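Local coordinates for 457aa long hypothetical protein (PDB 2CSU) that is of unknown function but joins a Rossmann-type CoA-binding domain to two further domains of the succinyl-CoA ligase family in a single chain, at residues A[80-85]-A[114-119]; A[166-171]-A[278-283]; A[260-265]-A[272-277]; A[371-376]-A[439-444]; A[384-389]-A[413-418]. All blocks are in the same frame, centred on the assembly; numbering follows the deposited sequence.

Interaction 1. Residues A[80-85]-A[114-119]; sequences TLIQCG and VEIAHK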
# COMPACT_ATOMS: atom_id res chain seq x y z
N THR A 80 -6.92 -42.79 2.14
CA THR A 80 -6.39 -42.10 3.30
C THR A 80 -7.57 -41.53 4.08
O THR A 80 -7.60 -41.57 5.31
CB THR A 80 -5.42 -40.96 2.90
OG1 THR A 80 -6.06 -40.09 1.96
CG2 THR A 80 -4.16 -41.53 2.28
N LEU A 81 -8.56 -41.01 3.36
CA LEU A 81 -9.74 -40.46 4.01
C LEU A 81 -10.46 -41.55 4.80
O LEU A 81 -10.86 -41.32 5.94
CB LEU A 81 -10.69 -39.87 2.98
CG LEU A 81 -11.97 -39.26 3.55
CD1 LEU A 81 -11.62 -37.99 4.32
CD2 LEU A 81 -12.93 -38.92 2.42
N ILE A 82 -10.61 -42.73 4.21
CA ILE A 82 -11.28 -43.85 4.87
C ILE A 82 -10.49 -44.25 6.12
O ILE A 82 -11.07 -44.52 7.17
CB ILE A 82 -11.43 -45.06 3.91
CG1 ILE A 82 -12.38 -44.68 2.76
CG2 ILE A 82 -11.98 -46.30 4.67
CD1 ILE A 82 -12.64 -45.78 1.75
N GLN A 83 -9.16 -44.28 6.01
CA GLN A 83 -8.35 -44.62 7.17
C GLN A 83 -8.66 -43.61 8.29
O GLN A 83 -8.91 -43.99 9.43
CB GLN A 83 -6.86 -44.61 6.81
CG GLN A 83 -6.37 -45.91 6.13
CD GLN A 83 -4.91 -45.83 5.70
OE1 GLN A 83 -4.04 -45.46 6.49
NE2 GLN A 83 -4.64 -46.19 4.45
N CYS A 84 -8.66 -42.32 7.96
CA CYS A 84 -8.96 -41.32 8.98
C CYS A 84 -10.31 -41.66 9.59
O CYS A 84 -10.51 -41.55 10.81
CB CYS A 84 -9.00 -39.92 8.36
SG CYS A 84 -7.39 -39.28 7.84
N GLY A 85 -11.24 -42.09 8.74
CA GLY A 85 -12.56 -42.44 9.21
C GLY A 85 -12.56 -43.53 10.28
O GLY A 85 -13.18 -43.38 11.33
N VAL A 114 -16.89 -36.53 0.10
CA VAL A 114 -17.81 -35.94 1.07
C VAL A 114 -18.74 -37.00 1.63
O VAL A 114 -19.00 -37.05 2.83
CB VAL A 114 -18.61 -34.80 0.41
CG1 VAL A 114 -19.65 -34.24 1.37
CG2 VAL A 114 -17.64 -33.70 -0.02
N GLU A 115 -19.22 -37.87 0.75
CA GLU A 115 -20.10 -38.96 1.15
C GLU A 115 -19.38 -39.84 2.18
O GLU A 115 -19.97 -40.26 3.18
CB GLU A 115 -20.49 -39.80 -0.08
CG GLU A 115 -21.38 -41.00 0.26
CD GLU A 115 -22.08 -41.58 -0.96
OE1 GLU A 115 -21.53 -42.51 -1.60
OE2 GLU A 115 -23.17 -41.08 -1.30
N ILE A 116 -18.10 -40.12 1.95
CA ILE A 116 -17.35 -40.94 2.89
C ILE A 116 -17.24 -40.22 4.22
O ILE A 116 -17.39 -40.82 5.27
CB ILE A 116 -15.93 -41.26 2.36
CG1 ILE A 116 -16.02 -42.23 1.19
CG2 ILE A 116 -15.09 -41.85 3.48
CD1 ILE A 116 -14.65 -42.64 0.62
N ALA A 117 -16.98 -38.91 4.17
CA ALA A 117 -16.84 -38.15 5.40
C ALA A 117 -18.11 -38.20 6.22
O ALA A 117 -18.06 -38.47 7.41
CB ALA A 117 -16.48 -36.70 5.09
N HIS A 118 -19.25 -37.95 5.59
CA HIS A 118 -20.53 -37.96 6.30
C HIS A 118 -20.79 -39.31 6.97
O HIS A 118 -21.39 -39.37 8.05
CB HIS A 118 -21.67 -37.59 5.35
CG HIS A 118 -21.61 -36.17 4.86
ND1 HIS A 118 -20.59 -35.31 5.20
CD2 HIS A 118 -22.45 -35.47 4.06
CE1 HIS A 118 -20.80 -34.13 4.62
NE2 HIS A 118 -21.92 -34.20 3.93
N LYS A 119 -20.35 -40.38 6.34
CA LYS A 119 -20.53 -41.72 6.89
C LYS A 119 -19.78 -41.88 8.21
O LYS A 119 -20.30 -42.48 9.16
CB LYS A 119 -20.03 -42.78 5.92
CG LYS A 119 -19.89 -44.15 6.58
CD LYS A 119 -19.36 -45.22 5.65
CE LYS A 119 -19.30 -46.56 6.38
NZ LYS A 119 -18.97 -47.71 5.49
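Ile82 and Ile116 mark the nearest backbone approach, 7.0 Å from CA to CA, between helices 74-87 and 104-120, whose segments here run almost parallel (8°) with their axes 9.7 Å apart. Ile116 points its side chain into the gap and divides it between two partners on the facing helix. Its CG2 branch and CB meet Leu81, whose CD2 methyl lies 3.8 Å from Ile116 CG2. The other branch goes to Ile82: Ile116 CD1 rests 3.7 Å from Ile82 CG1, and the two delta methyls, Ile82 CD1 and Ile116 CD1, are 3.9 Å apart, the chains crossing at about a right angle. Leu81 reaches over because its CG is anti to the backbone N (chi1 -180°), which carries Leu81 CD2 across to Ile116, where it also comes within 4.4 Å of Ala117 N. Ile82 approaches from the outer flank and closes the partly exposed side of the seam. On the inner side, Leu81 and Ala117 both continue onto Ile124 of the edge strand 123-125, while Thr80 and Cys84 of the same helix turn to strands 10-14 and 67-70. The side-chain contacts across the seam are all between hydrocarbon groups. Two parallel helices, each linking successive strands of a parallel sheet, are characteristic of beta-alpha-beta crossovers in a Rossmann-type fold, here the CoA-binding domain.

Interaction 2. Residues A[166-171]-A[278-283]; sequences VYKTIK and EMLSMA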
# COMPACT_ATOMS: atom_id res chain seq x y z
N VAL A 166 -1.35 -12.90 3.06
CA VAL A 166 -0.60 -13.21 4.27
C VAL A 166 0.76 -12.51 4.20
O VAL A 166 1.18 -11.85 5.15
CB VAL A 166 -0.41 -14.74 4.43
CG1 VAL A 166 0.60 -15.05 5.52
CG2 VAL A 166 -1.75 -15.38 4.77
N TYR A 167 1.45 -12.63 3.07
CA TYR A 167 2.75 -11.98 2.92
C TYR A 167 2.59 -10.48 3.01
O TYR A 167 3.44 -9.78 3.56
CB TYR A 167 3.42 -12.31 1.58
CG TYR A 167 3.49 -13.79 1.29
CD1 TYR A 167 3.49 -14.72 2.32
CD2 TYR A 167 3.56 -14.26 -0.03
CE1 TYR A 167 3.53 -16.08 2.07
CE2 TYR A 167 3.61 -15.63 -0.30
CZ TYR A 167 3.60 -16.53 0.76
OH TYR A 167 3.63 -17.87 0.52
N LYS A 168 1.49 -9.98 2.45
CA LYS A 168 1.22 -8.56 2.47
C LYS A 168 1.11 -8.05 3.90
O LYS A 168 1.84 -7.15 4.30
CB LYS A 168 -0.08 -8.25 1.73
CG LYS A 168 -0.40 -6.75 1.65
CD LYS A 168 -1.67 -6.49 0.83
CE LYS A 168 -1.73 -5.07 0.30
NZ LYS A 168 -1.88 -4.01 1.33
N THR A 169 0.18 -8.62 4.65
CA THR A 169 -0.06 -8.24 6.04
C THR A 169 1.16 -8.36 6.95
O THR A 169 1.36 -7.55 7.85
CB THR A 169 -1.19 -9.07 6.64
OG1 THR A 169 -0.96 -10.46 6.34
CG2 THR A 169 -2.54 -8.64 6.06
N ILE A 170 1.97 -9.39 6.71
CA ILE A 170 3.16 -9.63 7.50
C ILE A 170 4.05 -8.41 7.45
O ILE A 170 4.45 -7.87 8.49
CB ILE A 170 3.93 -10.87 6.98
CG1 ILE A 170 3.17 -12.14 7.39
CG2 ILE A 170 5.36 -10.89 7.52
CD1 ILE A 170 3.75 -13.42 6.85
N LYS A 171 4.36 -7.96 6.24
CA LYS A 171 5.20 -6.78 6.09
C LYS A 171 4.51 -5.51 6.60
O LYS A 171 5.18 -4.60 7.12
CB LYS A 171 5.58 -6.57 4.62
CG LYS A 171 6.35 -5.29 4.39
CD LYS A 171 6.98 -5.24 3.01
CE LYS A 171 7.43 -3.82 2.68
NZ LYS A 171 8.26 -3.78 1.44
N GLU A 278 -9.09 -2.43 1.24
CA GLU A 278 -10.31 -2.00 1.89
C GLU A 278 -10.81 -3.10 2.81
O GLU A 278 -11.22 -2.84 3.94
CB GLU A 278 -11.41 -1.68 0.87
CG GLU A 278 -11.11 -0.49 -0.03
CD GLU A 278 -12.31 -0.11 -0.90
OE1 GLU A 278 -13.37 -0.79 -0.82
OE2 GLU A 278 -12.19 0.86 -1.68
N MSE A 279 -10.79 -4.34 2.31
CA MSE A 279 -11.23 -5.50 3.08
C MSE A 279 -10.45 -5.57 4.40
O MSE A 279 -11.04 -5.72 5.47
CB MSE A 279 -11.00 -6.80 2.26
CG MSE A 279 -11.46 -8.12 2.96
SE MSE A 279 -10.89 -9.70 2.21
CE MSE A 279 -9.12 -9.54 2.53
N LEU A 280 -9.13 -5.48 4.30
CA LEU A 280 -8.26 -5.54 5.46
C LEU A 280 -8.41 -4.32 6.36
O LEU A 280 -8.44 -4.45 7.58
CB LEU A 280 -6.81 -5.64 5.02
CG LEU A 280 -6.40 -6.90 4.27
CD1 LEU A 280 -5.02 -6.70 3.66
CD2 LEU A 280 -6.41 -8.10 5.20
N SER A 281 -8.50 -3.14 5.75
CA SER A 281 -8.61 -1.91 6.52
C SER A 281 -9.92 -1.87 7.30
O SER A 281 -9.95 -1.42 8.45
CB SER A 281 -8.52 -0.69 5.59
OG SER A 281 -7.36 -0.73 4.77
N MSE A 282 -10.98 -2.36 6.67
CA MSE A 282 -12.30 -2.30 7.29
C MSE A 282 -12.45 -3.34 8.40
O MSE A 282 -13.17 -3.16 9.37
CB MSE A 282 -13.35 -2.57 6.21
CG MSE A 282 -13.61 -1.34 5.33
SE MSE A 282 -14.61 -1.73 3.89
CE MSE A 282 -15.99 -2.50 4.75
N ALA A 283 -11.75 -4.48 8.22
CA ALA A 283 -11.95 -5.60 9.13
C ALA A 283 -11.19 -5.43 10.45
O ALA A 283 -11.65 -5.79 11.52
CB ALA A 283 -11.48 -6.87 8.42
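Thr169 and Leu280 meet at about a right angle, the single methyl CG2 of the threonine facing the forked end of the leucine. They join helix 159-171 to helix 276-283 within the flavodoxin-like domain of the succinyl-CoA ligase family, an alpha/beta unit in which these helices follow strands 152-156 and 271-273. Both prongs of the fork are used equally: Thr169 CG2 is 4.0 Å from Leu280 CD1 and 4.0 Å from Leu280 CD2. The threonine can offer its methyl because its hydroxyl turns back on its own helix (chi1 48°), where Thr169 OG1 lies 2.8 Å from Val166 O, with Ile165 O also near. The polar atom is thus kept off the apolar seam. Lys168 flanks the same leucine with the aliphatic part of its chain, Lys168 CD being 4.4 Å from Leu280 CD1. The contact buries 105 Å² and the closest CA atoms, those of Thr169 and Leu280, are 8.7 Å apart, so the helices touch through side-chain ends, not close backbones. The far side of helix 159-171 faces the second subunit, where Tyr167 packs on Val415 and Lys171 forms a salt bridge with Glu417 of that chain. Past the leucine, the Lys168 chain turns at its last bond (chi4 -67°), and its ammonium nitrogen NZ is held by salt bridges to two carboxylates, Glu172 OE2 and Asp277 OD1.

Interaction 3. Residues A[260-265]-A[272-277]; sequences IYEAAF and VANTID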
# COMPACT_ATOMS: atom_id res chain seq x y z
N ILE A 260 -26.15 -8.32 -8.15
CA ILE A 260 -27.11 -8.77 -7.19
C ILE A 260 -26.42 -9.26 -5.88
O ILE A 260 -26.97 -9.20 -4.79
CB ILE A 260 -27.90 -9.87 -7.90
CG1 ILE A 260 -29.06 -10.36 -7.02
CG2 ILE A 260 -26.99 -11.08 -8.18
CD1 ILE A 260 -30.18 -9.33 -6.92
N TYR A 261 -25.19 -9.78 -6.06
CA TYR A 261 -24.44 -10.26 -4.90
C TYR A 261 -24.20 -9.15 -3.88
O TYR A 261 -24.34 -9.33 -2.68
CB TYR A 261 -23.10 -10.81 -5.40
CG TYR A 261 -23.11 -12.29 -5.35
CD1 TYR A 261 -23.56 -13.03 -6.44
CD2 TYR A 261 -22.67 -12.96 -4.20
CE1 TYR A 261 -23.56 -14.41 -6.40
CE2 TYR A 261 -22.67 -14.34 -4.16
CZ TYR A 261 -23.12 -15.07 -5.24
OH TYR A 261 -23.12 -16.45 -5.21
N GLU A 262 -23.77 -7.98 -4.40
CA GLU A 262 -23.50 -6.86 -3.51
C GLU A 262 -24.75 -6.45 -2.72
O GLU A 262 -24.72 -6.28 -1.51
CB GLU A 262 -23.01 -5.68 -4.36
CG GLU A 262 -21.86 -6.07 -5.28
CD GLU A 262 -20.58 -6.12 -4.48
OE1 GLU A 262 -20.00 -5.08 -4.23
OE2 GLU A 262 -20.16 -7.22 -4.12
N ALA A 263 -25.89 -6.34 -3.40
CA ALA A 263 -27.15 -5.99 -2.75
C ALA A 263 -27.53 -7.02 -1.69
O ALA A 263 -28.02 -6.67 -0.62
CB ALA A 263 -28.26 -5.86 -3.78
N ALA A 264 -27.31 -8.29 -1.99
CA ALA A 264 -27.62 -9.36 -1.03
C ALA A 264 -26.73 -9.22 0.21
O ALA A 264 -27.20 -9.43 1.34
CB ALA A 264 -27.39 -10.72 -1.68
N PHE A 265 -25.46 -8.87 0.01
CA PHE A 265 -24.55 -8.70 1.14
C PHE A 265 -25.04 -7.58 2.03
O PHE A 265 -25.08 -7.71 3.25
CB PHE A 265 -23.13 -8.37 0.68
CG PHE A 265 -22.39 -9.53 0.06
CD1 PHE A 265 -22.50 -10.81 0.59
CD2 PHE A 265 -21.56 -9.33 -1.04
CE1 PHE A 265 -21.80 -11.87 0.03
CE2 PHE A 265 -20.84 -10.38 -1.60
CZ PHE A 265 -20.97 -11.66 -1.06
N VAL A 272 -19.22 -4.41 2.35
CA VAL A 272 -18.51 -4.76 1.14
C VAL A 272 -17.24 -3.96 0.91
O VAL A 272 -17.20 -2.77 1.13
CB VAL A 272 -19.44 -4.62 -0.11
CG1 VAL A 272 -18.63 -4.78 -1.39
CG2 VAL A 272 -20.55 -5.66 -0.05
N ALA A 273 -16.21 -4.66 0.46
CA ALA A 273 -14.94 -4.02 0.16
C ALA A 273 -14.74 -4.24 -1.34
O ALA A 273 -15.19 -5.25 -1.88
CB ALA A 273 -13.80 -4.69 0.96
N ASN A 274 -14.09 -3.30 -2.01
CA ASN A 274 -13.86 -3.45 -3.44
C ASN A 274 -12.41 -3.73 -3.75
O ASN A 274 -12.06 -3.97 -4.90
CB ASN A 274 -14.33 -2.22 -4.19
CG ASN A 274 -15.70 -1.76 -3.74
OD1 ASN A 274 -16.69 -2.50 -3.87
ND2 ASN A 274 -15.77 -0.55 -3.20
N THR A 275 -11.55 -3.68 -2.72
CA THR A 275 -10.13 -4.00 -2.89
C THR A 275 -9.62 -4.77 -1.68
O THR A 275 -10.28 -4.83 -0.63
CB THR A 275 -9.23 -2.75 -3.03
OG1 THR A 275 -9.10 -2.10 -1.76
CG2 THR A 275 -9.79 -1.76 -4.07
N ILE A 276 -8.45 -5.37 -1.83
CA ILE A 276 -7.81 -6.12 -0.77
C ILE A 276 -7.65 -5.17 0.42
O ILE A 276 -8.15 -5.44 1.51
CB ILE A 276 -6.43 -6.64 -1.25
CG1 ILE A 276 -6.65 -7.74 -2.30
CG2 ILE A 276 -5.62 -7.20 -0.08
CD1 ILE A 276 -5.40 -8.05 -3.15
N ASP A 277 -6.98 -4.05 0.17
CA ASP A 277 -6.73 -3.06 1.21
C ASP A 277 -7.97 -2.59 1.95
O ASP A 277 -7.92 -2.39 3.16
CB ASP A 277 -5.95 -1.88 0.64
CG ASP A 277 -4.44 -2.07 0.78
OD1 ASP A 277 -3.97 -2.14 1.93
OD2 ASP A 277 -3.72 -2.17 -0.24
O HOH W 1 -16.85 -6.60 -3.65
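Glu262 reaches from helix 258-267 to Val272 with a side chain that is folded rather than extended. Its CB leaves the helix neither toward nor away from the facing segment, and CG lies beside the backbone N (chi1 -52°). A second bend at chi2, -78°, then swings the carboxylate over to the strand. Glu262 CD comes within 3.9 Å of Val272 CG1. Beyond it Glu262 OE1 makes the closest approach, 3.2 Å to the same Val272 CG1, a snug meeting of a carboxylate oxygen with a methyl. OE2 turns the other way and lies in the plane of the Phe265 ring, at its edge. A water 2.8 Å from Ala273 O is near enough for a weak link to OE2, at 3.4 Å from Glu262 OE2. The segments belong to a helix-to-strand connection of the alpha/beta fold: helix 258-267 turns back into strand 271-273, which pairs in parallel with strand 232-236 of the flavodoxin-like domain. Val272 splits its branches between two helix residues one turn apart, since its CG2 faces Phe265 while CG1 serves Glu262. Phe265 CB is 3.8 Å from Val272 CG2, and the ring atom Phe265 CD2 follows at 3.9 Å from Val272 CG2, with the methyl approaching the ring obliquely. After the strand, Thr275 N-caps helix 276-283, its OG1 taking the backbone N-H of Glu278, and Asp277 forms a salt bridge with Arg433 of the second subunit.

Interaction 4. Residues A[371-376]-A[439-444]; sequences MLIAIC and SAAYAL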
# COMPACT_ATOMS: atom_id res chain seq x y z
N MSE A 371 -16.04 9.84 16.90
CA MSE A 371 -14.84 9.12 16.51
C MSE A 371 -13.68 10.09 16.33
O MSE A 371 -13.87 11.23 15.92
CB MSE A 371 -15.13 8.37 15.20
CG MSE A 371 -14.11 7.30 14.84
SE MSE A 371 -14.75 6.19 13.56
CE MSE A 371 -14.16 6.93 12.26
N LEU A 372 -12.47 9.64 16.65
CA LEU A 372 -11.29 10.47 16.52
C LEU A 372 -10.28 9.84 15.56
O LEU A 372 -9.86 8.69 15.75
CB LEU A 372 -10.65 10.68 17.90
CG LEU A 372 -9.42 11.60 18.07
CD1 LEU A 372 -9.82 13.01 17.69
CD2 LEU A 372 -8.92 11.59 19.48
N ILE A 373 -9.91 10.57 14.53
CA ILE A 373 -8.86 10.17 13.59
C ILE A 373 -7.57 10.98 13.79
O ILE A 373 -7.51 12.18 13.57
CB ILE A 373 -9.39 10.38 12.17
CG1 ILE A 373 -10.44 9.31 11.84
CG2 ILE A 373 -8.24 10.23 11.15
CD1 ILE A 373 -10.94 9.40 10.40
N ALA A 374 -6.53 10.27 14.25
CA ALA A 374 -5.24 10.95 14.46
C ALA A 374 -4.29 10.79 13.26
O ALA A 374 -3.88 9.70 12.89
CB ALA A 374 -4.59 10.37 15.72
N ILE A 375 -3.97 11.94 12.62
CA ILE A 375 -3.07 11.92 11.46
C ILE A 375 -1.71 12.57 11.80
O ILE A 375 -1.63 13.68 12.30
CB ILE A 375 -3.74 12.70 10.33
CG1 ILE A 375 -5.06 12.02 9.93
CG2 ILE A 375 -2.82 12.71 9.08
CD1 ILE A 375 -5.83 12.82 8.88
N CYS A 376 -0.62 11.82 11.53
CA CYS A 376 0.66 12.38 11.86
C CYS A 376 1.70 12.02 10.82
O CYS A 376 2.03 10.86 10.59
CB CYS A 376 1.10 11.80 13.20
SG CYS A 376 2.79 12.26 13.64
N SER A 439 -11.93 4.04 5.07
CA SER A 439 -12.67 2.79 4.94
C SER A 439 -12.94 2.19 6.30
O SER A 439 -14.02 1.66 6.56
CB SER A 439 -11.88 1.78 4.10
OG SER A 439 -11.71 2.24 2.78
N ALA A 440 -11.95 2.28 7.19
CA ALA A 440 -12.08 1.74 8.53
C ALA A 440 -13.13 2.51 9.29
O ALA A 440 -13.95 1.91 10.00
CB ALA A 440 -10.73 1.81 9.28
N ALA A 441 -13.09 3.83 9.16
CA ALA A 441 -14.05 4.72 9.80
C ALA A 441 -15.46 4.36 9.34
O ALA A 441 -16.41 4.35 10.13
CB ALA A 441 -13.74 6.15 9.43
N TYR A 442 -15.58 4.09 8.04
CA TYR A 442 -16.85 3.72 7.44
C TYR A 442 -17.34 2.37 7.98
O TYR A 442 -18.51 2.22 8.31
CB TYR A 442 -16.71 3.62 5.92
CG TYR A 442 -17.91 2.97 5.24
CD1 TYR A 442 -19.10 3.68 5.07
CD2 TYR A 442 -17.85 1.65 4.81
CE1 TYR A 442 -20.22 3.07 4.49
CE2 TYR A 442 -18.96 1.03 4.23
CZ TYR A 442 -20.14 1.75 4.07
OH TYR A 442 -21.24 1.14 3.51
N ALA A 443 -16.43 1.40 8.08
CA ALA A 443 -16.83 0.09 8.57
C ALA A 443 -17.35 0.14 10.00
O ALA A 443 -18.28 -0.57 10.35
CB ALA A 443 -15.66 -0.90 8.46
N LEU A 444 -16.75 1.01 10.82
CA LEU A 444 -17.17 1.14 12.22
C LEU A 444 -18.58 1.73 12.35
O LEU A 444 -19.38 1.27 13.16
CB LEU A 444 -16.16 1.99 13.00
CG LEU A 444 -14.89 1.28 13.53
CD1 LEU A 444 -13.78 2.29 13.81
CD2 LEU A 444 -15.24 0.50 14.80
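The SE atom of Met371, a selenomethionine, makes the main apolar touch, with Met371 SE 4.0 Å from Leu444 CD1 and 4.1 Å from Ala441 CA as the Met371 chain crosses Leu444 obliquely. Its terminal CE is modelled implausibly close to Ala441, so the exact placing of that methyl is doubtful. Two residues along the same face of the strand, Ile373 adds a looser touch, Ile373 CD1 lying 4.4 Å from Ala441 CB. The small alanine thus receives side chains from two strand residues. In the backbone, segments 371-376 and 439-444 run nearly antiparallel (168°) with their axes 10.7 Å apart, and the CA atoms of Met371 and Ala441 are 8.1 Å from each other. Backbone hydrogen bonds join the strand to its neighbours, Met371 and Ile373 with Ala297 and Leu372 with Leu407, while Ile375 O bonds to Tyr356 OH. Leu407 of strand 406-411 packs beside Met371, Ala441 and Leu444, and Leu313 of helix 303-314 touches both Ile373 and Ala441. Leu372 points to helix 353-365 on the other face, leaving strand 371-377 sandwiched in the Ligase-CoA domain, with helices 434-450 and 303-314 against one face.

Interaction 5. Residues A[384-389]-A[413-418]; sequences MTLTEH and GYVSEK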
# COMPACT_ATOMS: atom_id res chain seq x y z
N MSE A 384 12.40 16.06 18.05
CA MSE A 384 11.28 15.25 18.52
C MSE A 384 11.63 13.79 18.24
O MSE A 384 12.47 13.51 17.39
CB MSE A 384 9.99 15.63 17.78
CG MSE A 384 9.84 17.12 17.56
SE MSE A 384 8.14 17.68 17.41
CE MSE A 384 8.18 18.44 15.88
N THR A 385 10.99 12.87 18.95
CA THR A 385 11.25 11.45 18.73
C THR A 385 10.30 10.90 17.67
O THR A 385 9.39 11.59 17.22
CB THR A 385 11.07 10.63 20.01
OG1 THR A 385 9.67 10.51 20.30
CG2 THR A 385 11.75 11.29 21.18
N LEU A 386 10.52 9.65 17.28
CA LEU A 386 9.71 9.03 16.25
C LEU A 386 8.40 8.46 16.78
O LEU A 386 7.53 8.07 16.00
CB LEU A 386 10.51 7.91 15.58
CG LEU A 386 11.84 8.28 14.92
CD1 LEU A 386 12.64 7.03 14.63
CD2 LEU A 386 11.58 9.06 13.65
N THR A 387 8.25 8.45 18.10
CA THR A 387 7.06 7.87 18.71
C THR A 387 6.31 8.76 19.69
O THR A 387 5.27 8.36 20.21
CB THR A 387 7.41 6.59 19.49
OG1 THR A 387 8.21 6.95 20.63
CG2 THR A 387 8.21 5.63 18.62
N GLU A 388 6.80 9.96 19.97
CA GLU A 388 6.13 10.78 20.96
C GLU A 388 4.69 11.13 20.62
O GLU A 388 3.82 11.11 21.49
CB GLU A 388 6.94 12.05 21.26
CG GLU A 388 7.26 12.96 20.09
CD GLU A 388 8.12 14.15 20.52
OE1 GLU A 388 9.34 13.96 20.74
OE2 GLU A 388 7.57 15.26 20.64
N HIS A 389 4.43 11.43 19.35
CA HIS A 389 3.08 11.79 18.95
C HIS A 389 2.15 10.60 19.19
O HIS A 389 1.06 10.76 19.73
CB HIS A 389 3.11 12.22 17.49
CG HIS A 389 4.28 13.10 17.17
ND1 HIS A 389 5.53 12.58 16.89
CD2 HIS A 389 4.43 14.44 17.20
CE1 HIS A 389 6.39 13.58 16.76
NE2 HIS A 389 5.75 14.72 16.94
N GLY A 413 6.34 5.28 5.65
CA GLY A 413 7.47 4.42 5.29
C GLY A 413 8.24 3.96 6.52
O GLY A 413 7.68 3.55 7.53
N TYR A 414 9.58 4.00 6.41
CA TYR A 414 10.41 3.59 7.53
C TYR A 414 10.19 4.50 8.75
O TYR A 414 10.11 4.04 9.88
CB TYR A 414 11.87 3.64 7.09
CG TYR A 414 12.12 2.62 6.04
CD1 TYR A 414 11.67 1.32 6.21
CD2 TYR A 414 12.82 2.96 4.88
CE1 TYR A 414 11.90 0.36 5.24
CE2 TYR A 414 13.06 2.00 3.91
CZ TYR A 414 12.62 0.71 4.09
OH TYR A 414 12.86 -0.25 3.12
N VAL A 415 10.20 5.80 8.51
CA VAL A 415 10.13 6.81 9.57
C VAL A 415 8.96 6.61 10.55
O VAL A 415 9.06 6.95 11.73
CB VAL A 415 9.98 8.22 8.95
CG1 VAL A 415 9.98 9.29 10.03
CG2 VAL A 415 11.07 8.46 7.93
N SER A 416 7.86 6.05 10.05
CA SER A 416 6.68 5.85 10.88
C SER A 416 6.47 4.45 11.46
O SER A 416 5.52 4.22 12.21
CB SER A 416 5.44 6.26 10.08
OG SER A 416 5.21 5.37 9.01
N GLU A 417 7.36 3.52 11.14
CA GLU A 417 7.22 2.15 11.60
C GLU A 417 7.11 1.94 13.10
O GLU A 417 6.23 1.20 13.56
CB GLU A 417 8.37 1.29 11.04
CG GLU A 417 8.19 0.95 9.56
CD GLU A 417 8.14 -0.54 9.29
OE1 GLU A 417 7.50 -1.28 10.09
OE2 GLU A 417 8.75 -0.99 8.28
N LYS A 418 7.98 2.58 13.88
CA LYS A 418 7.94 2.42 15.32
C LYS A 418 6.66 2.99 15.93
O LYS A 418 6.10 2.42 16.86
CB LYS A 418 9.17 3.08 15.97
CG LYS A 418 10.49 2.47 15.53
CD LYS A 418 11.69 3.27 16.05
CE LYS A 418 12.99 2.74 15.45
NZ LYS A 418 14.08 3.76 15.48
O HOH W 2 7.60 6.31 13.98
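Leu386 spreads its two methyls over separate residues of segment 413-418. Leu386 CD2 goes to Val415, 3.8 Å from Val415 O and 4.0 Å from Val415 CG1, the side chains crossing at about a right angle. Leu386 CD1 lies against the extended Lys418 chain, 3.7 Å from Lys418 NZ. Thr387 adds its methyl, with Thr387 CG2 3.8 Å from Lys418 CB, while its OG1 bonds to Glu391. Between the backbones a water donates to both carbonyls, 2.7 Å from Leu386 O and 2.8 Å from Val415 O, giving the loops a polar bridge beside their apolar touch. Tyr414 to Glu417 form a type I beta turn that presents Val415 O. On the other side, just before and after the N-cap residue Thr387 of helix 388-400, Thr385 N donates to Glu388 OE1 at 2.7 Å in a fairly straight bond (167°) that meets the carboxylate from above its plane. Glu388 OE2 is in turn held by Gly353 N. From the same beta turn, Tyr414 packs on Lys171 and Val415 on Tyr167 of the second subunit. Both segments follow adjacent parallel strands, 371-377 and 406-411, a meeting of strand-to-helix loops at the carboxyl edge of the sheet, characteristic of an alpha/beta fold.

In the fold
Interactions 1, 2 and 4 are buried and depend on hydrocarbon groups, joining helix to helix in the first two and helix to strand in interaction 4. Interaction 3 is partly buried and interaction 5 lies at the surface; each includes a water beside its hydrocarbon contacts. Interactions 2 and 3 share helix 276-283, which also packs on helix 434-450 of interaction 4, so these three form a continuous series of contacts between the flavodoxin-like and Ligase-CoA regions. Interaction 5 is nested within the chain span closed by interaction 4, and touches it where Cys376 meets His389. Interaction 1 stands apart, its centre about 35 Å from those of interactions 2 and 3. Interactions 2, 3 and 5 also face the second subunit.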